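Local coordinates for protein SusD homolog (Bacteroides thetaiotaomicron VPI-5482, PDB 3FDH) that probably binds glycans at the outer membrane, as a SusD/RagB-family protein thought to take part in sugar uptake, at residues Asp106-Met111 and Ala178-Gln183. Numbering follows the deposited sequence.
Sequences DVTRGM and ADVTEQ
The first turns of helix 106-127 meet the loop that leads from helix 154-171 to helix 191-208, and V180 is the loop residue that plugs in between T108 and M111, one turn apart on the helix. V180 turns its side chain to the helix and shares its methyls between the two. CG1 meets the selenomethionine end of M111, tip to tip, with CE at 3.7 Å and SE at 3.9 Å. M111 gets there on a straight chain, chi2 172° and chi3 -180°, which carries CE out to the loop. CG2 and CB of V180 lie alongside T108 instead, each side chain running past the other the opposite way; OG1 of T108 is 3.5 Å from V180 CB.

That hydroxyl is not left to an apolar neighbour. T108 OG1 is hydrogen-bonded to OD2 of D176, just ahead of the loop segment, and also accepts a bond from a water at 2.8 Å. The same water donates to the carbonyl O of A178 at 3.0 Å, so it bridges helix and loop beside the V180 contact. On the loop's far side D179 forms an Asx turn: its OD1 takes the backbone N of T181 at 3.0 Å, from above the carboxylate plane, and OG1 of T181 at 2.6 Å, close to that plane. The two bonds close the turn D179-V180-T181, with V180 at its middle.

L25 of helix 21-37 touches both M111 and V180, while W194 of helix 191-208 packs on M111, so V180 sits against helices 106-127 and 21-37, and M111 extends the cluster to helix 191-208.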
loop_
_atom_site.group_PDB
_atom_site.type_symbol
_atom_site.label_atom_id
_atom_site.label_comp_id
_atom_site.label_asym_id
_atom_site.label_seq_id
_atom_site.Cartn_x
_atom_site.Cartn_y
_atom_site.Cartn_z
ATOM N N ASP A 106 -4.932 -12.623 -25.440
ATOM C CA ASP A 106 -6.002 -12.429 -24.442
ATOM C C ASP A 106 -5.505 -12.472 -23.027
ATOM O O ASP A 106 -6.008 -11.740 -22.168
ATOM C CB ASP A 106 -7.127 -13.467 -24.638
ATOM C CG ASP A 106 -7.862 -13.276 -25.946
ATOM O OD1 ASP A 106 -8.211 -12.122 -26.270
ATOM O OD2 ASP A 106 -8.104 -14.281 -26.645
ATOM N N VAL A 107 -4.485 -13.290 -22.797
ATOM C CA VAL A 107 -3.901 -13.417 -21.463
ATOM C C VAL A 107 -3.155 -12.126 -21.093
ATOM O O VAL A 107 -3.324 -11.587 -20.014
ATOM C CB VAL A 107 -3.037 -14.680 -21.302
ATOM C CG1 VAL A 107 -2.173 -14.564 -20.036
ATOM C CG2 VAL A 107 -3.966 -15.925 -21.228
ATOM N N THR A 108 -2.395 -11.609 -22.046
ATOM C CA THR A 108 -1.672 -10.349 -21.879
ATOM C C THR A 108 -2.689 -9.246 -21.654
ATOM O O THR A 108 -2.502 -8.341 -20.852
ATOM C CB THR A 108 -0.806 -10.029 -23.131
ATOM O OG1 THR A 108 0.275 -10.963 -23.200
ATOM C CG2 THR A 108 -0.234 -8.645 -23.047
ATOM N N ARG A 109 -3.813 -9.401 -22.332
ATOM C CA ARG A 109 -4.885 -8.415 -22.264
ATOM C C ARG A 109 -5.456 -8.367 -20.855
ATOM O O ARG A 109 -5.733 -7.304 -20.299
ATOM C CB ARG A 109 -5.992 -8.732 -23.274
ATOM C CG ARG A 109 -6.976 -7.607 -23.444
ATOM C CD ARG A 109 -8.091 -7.964 -24.394
ATOM N NE ARG A 109 -8.648 -6.753 -24.986
ATOM C CZ ARG A 109 -9.753 -6.704 -25.719
ATOM N NH1 ARG A 109 -10.451 -7.793 -25.950
ATOM N NH2 ARG A 109 -10.156 -5.556 -26.228
ATOM N N GLY A 110 -5.618 -9.557 -20.300
ATOM C CA GLY A 110 -6.159 -9.709 -18.968
ATOM C C GLY A 110 -5.220 -9.127 -17.937
ATOM O O GLY A 110 -5.632 -8.478 -16.977
HETATM N N MSE A 111 -3.940 -9.360 -18.139
HETATM C CA MSE A 111 -2.959 -8.823 -17.188
HETATM C C MSE A 111 -3.056 -7.290 -17.181
HETATM O O MSE A 111 -2.985 -6.636 -16.121
HETATM C CB MSE A 111 -1.538 -9.257 -17.552
HETATM C CG MSE A 111 -1.336 -10.757 -17.555
HETATM SE SE MSE A 111 0.394 -11.275 -18.239
HETATM C CE MSE A 111 0.226 -13.189 -18.071
ATOM N N ALA A 178 1.728 -14.439 -28.525
ATOM C CA ALA A 178 3.118 -14.090 -28.207
ATOM C C ALA A 178 3.370 -14.309 -26.724
ATOM O O ALA A 178 2.618 -13.858 -25.893
ATOM C CB ALA A 178 3.416 -12.655 -28.589
ATOM N N ASP A 179 4.456 -14.995 -26.421
ATOM C CA ASP A 179 4.857 -15.319 -25.039
ATOM C C ASP A 179 5.288 -14.091 -24.236
ATOM O O ASP A 179 6.294 -13.439 -24.533
ATOM C CB ASP A 179 5.979 -16.367 -25.051
ATOM C CG ASP A 179 6.251 -16.937 -23.676
ATOM O OD1 ASP A 179 5.506 -16.590 -22.725
ATOM O OD2 ASP A 179 7.209 -17.740 -23.563
ATOM N N VAL A 180 4.523 -13.831 -23.183
ATOM C CA VAL A 180 4.676 -12.641 -22.356
ATOM C C VAL A 180 5.583 -12.881 -21.146
ATOM O O VAL A 180 5.907 -11.967 -20.383
ATOM C CB VAL A 180 3.299 -12.168 -21.812
ATOM C CG1 VAL A 180 2.824 -13.129 -20.694
ATOM C CG2 VAL A 180 3.399 -10.726 -21.297
ATOM N N THR A 181 6.012 -14.119 -21.029
ATOM C CA THR A 181 6.751 -14.568 -19.853
ATOM C C THR A 181 7.822 -13.618 -19.341
ATOM O O THR A 181 7.843 -13.273 -18.170
ATOM C CB THR A 181 7.403 -15.961 -20.053
ATOM O OG1 THR A 181 6.377 -16.929 -20.281
ATOM C CG2 THR A 181 8.180 -16.373 -18.811
ATOM N N GLU A 182 8.720 -13.214 -20.224
ATOM C CA GLU A 182 9.889 -12.420 -19.798
ATOM C C GLU A 182 9.543 -10.974 -19.473
ATOM O O GLU A 182 10.300 -10.273 -18.786
ATOM C CB GLU A 182 11.010 -12.507 -20.849
ATOM C CG GLU A 182 11.546 -13.943 -21.057
ATOM C CD GLU A 182 12.118 -14.589 -19.786
ATOM O OE1 GLU A 182 12.573 -13.853 -18.871
ATOM O OE2 GLU A 182 12.138 -15.849 -19.722
ATOM N N GLN A 183 8.358 -10.563 -19.915
ATOM C CA GLN A 183 7.868 -9.188 -19.699
ATOM C C GLN A 183 6.965 -9.089 -18.473
ATOM O O GLN A 183 6.739 -8.020 -17.917
ATOM C CB GLN A 183 7.117 -8.681 -20.926
ATOM C CG GLN A 183 8.007 -8.349 -22.129
ATOM C CD GLN A 183 8.547 -9.553 -22.808
ATOM O OE1 GLN A 183 7.784 -10.405 -23.254
ATOM N NE2 GLN A 183 9.883 -9.624 -22.944
HETATM O O HOH W 1 1.829 -11.042 -25.492
#